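Local coordinates for heme oxygenase 1 (Synechocystis sp., PDB 1WE1), which binds heme and probably catalyses its oxygen-dependent opening to biliverdin IXalpha, with release of carbon monoxide and iron, at residues L178-Q182 and A183-R187; R40-V43 and G44-F48. One frame throughout, in Å; residues are numbered along the deposited sequence.

Contact 1 (L178-Q182 and A183-R187); sequences LPIDQ and ATAER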
loop_
_atom_site.group_PDB
_atom_site.type_symbol
_atom_site.label_atom_id
_atom_site.label_comp_id
_atom_site.label_asym_id
_atom_site.label_seq_id
_atom_site.Cartn_x
_atom_site.Cartn_y
_atom_site.Cartn_z
ATOM N N LEU A 178 19.040 -12.244 -2.316
ATOM C CA LEU A 178 18.056 -13.199 -2.824
ATOM C C LEU A 178 18.629 -14.132 -3.884
ATOM O O LEU A 178 19.272 -13.688 -4.837
ATOM C CB LEU A 178 16.848 -12.453 -3.403
ATOM C CG LEU A 178 15.573 -12.395 -2.557
ATOM C CD1 LEU A 178 15.904 -12.089 -1.108
ATOM C CD2 LEU A 178 14.640 -11.346 -3.139
ATOM N N PRO A 179 18.400 -15.445 -3.724
ATOM C CA PRO A 179 18.873 -16.484 -4.647
ATOM C C PRO A 179 18.119 -16.505 -5.979
ATOM O O PRO A 179 17.409 -17.465 -6.285
ATOM C CB PRO A 179 18.669 -17.767 -3.846
ATOM C CG PRO A 179 17.459 -17.454 -3.018
ATOM C CD PRO A 179 17.741 -16.048 -2.550
ATOM N N ILE A 180 18.275 -15.452 -6.773
ATOM C CA ILE A 180 17.590 -15.379 -8.059
ATOM C C ILE A 180 18.521 -14.942 -9.186
ATOM O O ILE A 180 19.543 -14.299 -8.938
ATOM C CB ILE A 180 16.396 -14.386 -8.010
ATOM C CG1 ILE A 180 16.906 -12.957 -7.790
ATOM C CG2 ILE A 180 15.433 -14.786 -6.899
ATOM C CD1 ILE A 180 15.841 -11.893 -7.908
ATOM N N ASP A 181 18.163 -15.293 -10.421
ATOM C CA ASP A 181 18.965 -14.914 -11.580
ATOM C C ASP A 181 18.424 -13.632 -12.215
ATOM O O ASP A 181 17.214 -13.421 -12.280
ATOM C CB ASP A 181 19.002 -16.048 -12.622
ATOM C CG ASP A 181 17.633 -16.352 -13.225
ATOM O OD1 ASP A 181 16.952 -15.408 -13.677
ATOM O OD2 ASP A 181 17.245 -17.542 -13.267
ATOM N N GLN A 182 19.332 -12.779 -12.673
ATOM C CA GLN A 182 18.967 -11.514 -13.293
ATOM C C GLN A 182 17.733 -11.583 -14.194
ATOM O O GLN A 182 17.000 -10.598 -14.322
ATOM C CB GLN A 182 20.156 -10.973 -14.087
ATOM C CG GLN A 182 20.707 -9.687 -13.526
ATOM C CD GLN A 182 19.757 -8.532 -13.718
ATOM O OE1 GLN A 182 19.890 -7.495 -13.072
ATOM N NE2 GLN A 182 18.795 -8.697 -14.620
ATOM N N ALA A 183 17.507 -12.739 -14.815
ATOM C CA ALA A 183 16.357 -12.916 -15.702
ATOM C C ALA A 183 15.040 -12.737 -14.944
ATOM O O ALA A 183 14.163 -11.980 -15.365
ATOM C CB ALA A 183 16.401 -14.293 -16.347
ATOM N N THR A 184 14.909 -13.440 -13.823
ATOM C CA THR A 184 13.708 -13.348 -13.012
ATOM C C THR A 184 13.679 -12.006 -12.270
ATOM O O THR A 184 12.625 -11.381 -12.136
ATOM C CB THR A 184 13.630 -14.522 -11.998
ATOM O OG1 THR A 184 14.746 -14.468 -11.107
ATOM C CG2 THR A 184 13.645 -15.864 -12.732
ATOM N N ALA A 185 14.841 -11.560 -11.802
ATOM C CA ALA A 185 14.931 -10.287 -11.093
ATOM C C ALA A 185 14.298 -9.199 -11.947
ATOM O O ALA A 185 13.878 -8.157 -11.442
ATOM C CB ALA A 185 16.388 -9.941 -10.809
ATOM N N GLU A 186 14.225 -9.447 -13.246
ATOM C CA GLU A 186 13.632 -8.479 -14.143
ATOM C C GLU A 186 12.123 -8.679 -14.254
ATOM O O GLU A 186 11.394 -7.740 -14.560
ATOM C CB GLU A 186 14.319 -8.548 -15.511
ATOM C CG GLU A 186 15.747 -7.987 -15.471
ATOM C CD GLU A 186 16.452 -7.972 -16.826
ATOM O OE1 GLU A 186 17.516 -7.320 -16.928
ATOM O OE2 GLU A 186 15.957 -8.611 -17.782
ATOM N N ARG A 187 11.658 -9.899 -13.997
ATOM C CA ARG A 187 10.225 -10.195 -14.040
ATOM C C ARG A 187 9.571 -9.587 -12.794
ATOM O O ARG A 187 8.376 -9.282 -12.781
ATOM C CB ARG A 187 9.976 -11.711 -14.040
ATOM C CG ARG A 187 10.132 -12.404 -15.384
ATOM C CD ARG A 187 9.580 -13.831 -15.326
ATOM N NE ARG A 187 10.249 -14.629 -14.297
ATOM C CZ ARG A 187 9.640 -15.182 -13.247
ATOM N NH1 ARG A 187 8.327 -15.035 -13.071
ATOM N NH2 ARG A 187 10.355 -15.871 -12.362
#
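Asp181 and Thr184 grip each other through two different oxygens of the aspartate. The carboxylate OD1 accepts from Thr184 N at 2.8 Å, almost in line with its C-O bond. Asp181 O is held twice: Ala185 N reaches it at 3.1 Å in an almost straight bond (173°), and Thr184 OG1, 2.9 Å away, comes in within the carbonyl plane at one lone pair. Asp181 CG sits between its backbone N and carbonyl carbon (chi1 64°), which turns the short carboxylate to the N-terminal end of the first turn, where amide N-H groups would probably favour its negative charge. A valine in place of Thr184 would probably leave Asp181 O relying mainly on the Ala185 amide, the hydroxyl grip being lost. Beside these polar bonds, Ile180 CD1 rests on Ala185 CB at 3.5 Å; the same side chain also packs on Leu5 of helix 5-12 and Ile65. Along the first turn, Gln182 NE2 gives Glu186 OE1 a weak bond of 3.0 Å, the amide and carboxylate planes being 80° apart, while Arg187 forms a salt bridge with Glu118. An aspartate N-cap with an Ile-Ala hydrophobic staple is a classic helix start, here of helix 182-205.

Contact 2 (R40-V43 and G44-F48); sequences RKLV and GNLYF
Arg40-Val43 and Gly44-Phe48 are successive pieces of helix 36-59, joined by its own i to i+4 contacts in a local and largely buried part of the all-helical heme oxygenase fold. Four consecutive backbone bonds link them: Gly44 N to Arg40 O, Asn45 N to Lys41 O, Leu46 N to Leu42 O and Tyr47 N to Val43 O. The Leu46 N to Leu42 O bond, 2.9 Å long, is the straightest of them, at 170°. Side chains add little to this grip: Leu42 CG and Leu46 CD1 are 4.5 Å apart, a loose apolar touch, and Leu46 CG lies 3.5 Å from Leu42 O.

The side chains serve mainly other parts of the fold. Leu42 and Leu46 offer branched apolar surface to helix 182-205, Leu42 meeting Phe203 and Leu46 meeting Met202. Val43 and Tyr47, also four apart, both pack on Leu84 of helix 77-88. With Tyr47 CG anti to its backbone N (chi1 169°), the ring is carried away from Arg40-Val43, toward helix 77-88, where its OH bonds to Glu81 OE1; a tyrosine suits this place, apolar along its length and polar at the end. Buried Asn45 has a partner for OD1 in Ser99 N, and Arg40 NH1 bonds to Tyr87 O. This is a regular alpha-helical turn of the heme oxygenase fold, largely apolar where it meets helices 77-88 and 182-205; it lies away from the annotated sites, though the Leu42 side chain is about 8 Å from the heme.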
loop_
_atom_site.group_PDB
_atom_site.type_symbol
_atom_site.label_atom_id
_atom_site.label_comp_id
_atom_site.label_asym_id
_atom_site.label_seq_id
_atom_site.Cartn_x
_atom_site.Cartn_y
_atom_site.Cartn_z
ATOM N N ARG A 40 -11.877 6.610 3.025
ATOM C CA ARG A 40 -12.367 5.493 3.818
ATOM C C ARG A 40 -12.476 4.243 2.931
ATOM O O ARG A 40 -12.269 3.114 3.381
ATOM C CB ARG A 40 -13.746 5.882 4.379
ATOM C CG ARG A 40 -14.307 4.959 5.420
ATOM C CD ARG A 40 -15.500 5.568 6.133
ATOM N NE ARG A 40 -16.692 5.700 5.306
ATOM C CZ ARG A 40 -17.926 5.712 5.811
ATOM N NH1 ARG A 40 -18.099 5.596 7.122
ATOM N NH2 ARG A 40 -18.986 5.839 5.020
ATOM N N LYS A 41 -12.806 4.460 1.662
ATOM C CA LYS A 41 -12.952 3.367 0.719
ATOM C C LYS A 41 -11.591 2.822 0.300
ATOM O O LYS A 41 -11.452 1.635 -0.020
ATOM C CB LYS A 41 -13.761 3.835 -0.496
ATOM C CG LYS A 41 -15.175 4.281 -0.123
ATOM C CD LYS A 41 -16.120 4.388 -1.323
ATOM C CE LYS A 41 -17.564 4.586 -0.843
ATOM N NZ LYS A 41 -18.612 4.330 -1.881
ATOM N N LEU A 42 -10.586 3.691 0.313
ATOM C CA LEU A 42 -9.232 3.292 -0.031
ATOM C C LEU A 42 -8.747 2.344 1.056
ATOM O O LEU A 42 -8.171 1.294 0.774
ATOM C CB LEU A 42 -8.322 4.511 -0.094
ATOM C CG LEU A 42 -6.908 4.224 -0.591
ATOM C CD1 LEU A 42 -6.988 3.755 -2.033
ATOM C CD2 LEU A 42 -6.052 5.483 -0.479
ATOM N N VAL A 43 -9.002 2.720 2.304
ATOM C CA VAL A 43 -8.611 1.908 3.448
ATOM C C VAL A 43 -9.265 0.539 3.365
ATOM O O VAL A 43 -8.638 -0.470 3.670
ATOM C CB VAL A 43 -9.021 2.596 4.768
ATOM C CG1 VAL A 43 -8.748 1.675 5.969
ATOM C CG2 VAL A 43 -8.252 3.911 4.916
ATOM N N GLY A 44 -10.530 0.510 2.959
ATOM C CA GLY A 44 -11.231 -0.754 2.822
ATOM C C GLY A 44 -10.523 -1.613 1.786
ATOM O O GLY A 44 -10.291 -2.802 2.011
ATOM N N ASN A 45 -10.157 -1.026 0.650
ATOM C CA ASN A 45 -9.461 -1.803 -0.366
ATOM C C ASN A 45 -8.103 -2.341 0.119
ATOM O O ASN A 45 -7.865 -3.555 0.090
ATOM C CB ASN A 45 -9.275 -0.985 -1.637
ATOM C CG ASN A 45 -10.529 -0.957 -2.499
ATOM O OD1 ASN A 45 -11.371 -1.863 -2.447
ATOM N ND2 ASN A 45 -10.646 0.076 -3.316
ATOM N N LEU A 46 -7.218 -1.458 0.576
ATOM C CA LEU A 46 -5.919 -1.912 1.051
ATOM C C LEU A 46 -6.102 -3.009 2.090
ATOM O O LEU A 46 -5.322 -3.951 2.157
ATOM C CB LEU A 46 -5.126 -0.752 1.649
ATOM C CG LEU A 46 -4.830 0.333 0.618
ATOM C CD1 LEU A 46 -3.967 1.420 1.234
ATOM C CD2 LEU A 46 -4.124 -0.296 -0.565
ATOM N N TYR A 47 -7.151 -2.889 2.892
ATOM C CA TYR A 47 -7.433 -3.890 3.903
ATOM C C TYR A 47 -7.477 -5.289 3.267
ATOM O O TYR A 47 -6.891 -6.229 3.793
ATOM C CB TYR A 47 -8.770 -3.577 4.579
ATOM C CG TYR A 47 -9.282 -4.697 5.444
ATOM C CD1 TYR A 47 -8.636 -5.045 6.623
ATOM C CD2 TYR A 47 -10.387 -5.444 5.055
ATOM C CE1 TYR A 47 -9.078 -6.117 7.389
ATOM C CE2 TYR A 47 -10.835 -6.519 5.816
ATOM C CZ TYR A 47 -10.179 -6.850 6.975
ATOM O OH TYR A 47 -10.620 -7.931 7.718
ATOM N N PHE A 48 -8.165 -5.427 2.133
ATOM C CA PHE A 48 -8.264 -6.727 1.465
ATOM C C PHE A 48 -6.963 -7.134 0.777
ATOM O O PHE A 48 -6.589 -8.305 0.781
ATOM C CB PHE A 48 -9.402 -6.724 0.440
ATOM C CG PHE A 48 -10.756 -6.474 1.049
ATOM C CD1 PHE A 48 -11.354 -5.220 0.962
ATOM C CD2 PHE A 48 -11.415 -7.486 1.750
ATOM C CE1 PHE A 48 -12.585 -4.975 1.566
ATOM C CE2 PHE A 48 -12.649 -7.252 2.362
ATOM C CZ PHE A 48 -13.237 -5.991 2.271
#

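From the N terminus, the chain reaches contact 2 first, within helix 36-59, and comes to contact 1 much later, where the loop after helix 164-176 passes into helix 182-205. The two follow in series, neither nested nor crossed, and neither closes a long loop, since each joins adjoining segments. Their centres lie 31 Å apart on opposite sides of the chain's centre, with nearest atoms about 20 Å from each other. Helix 182-205 nevertheless connects them: contact 1 caps its beginning, beside helix 5-12, and Met202 and Phe203 near its other end pack against contact 2, which also faces helix 77-88.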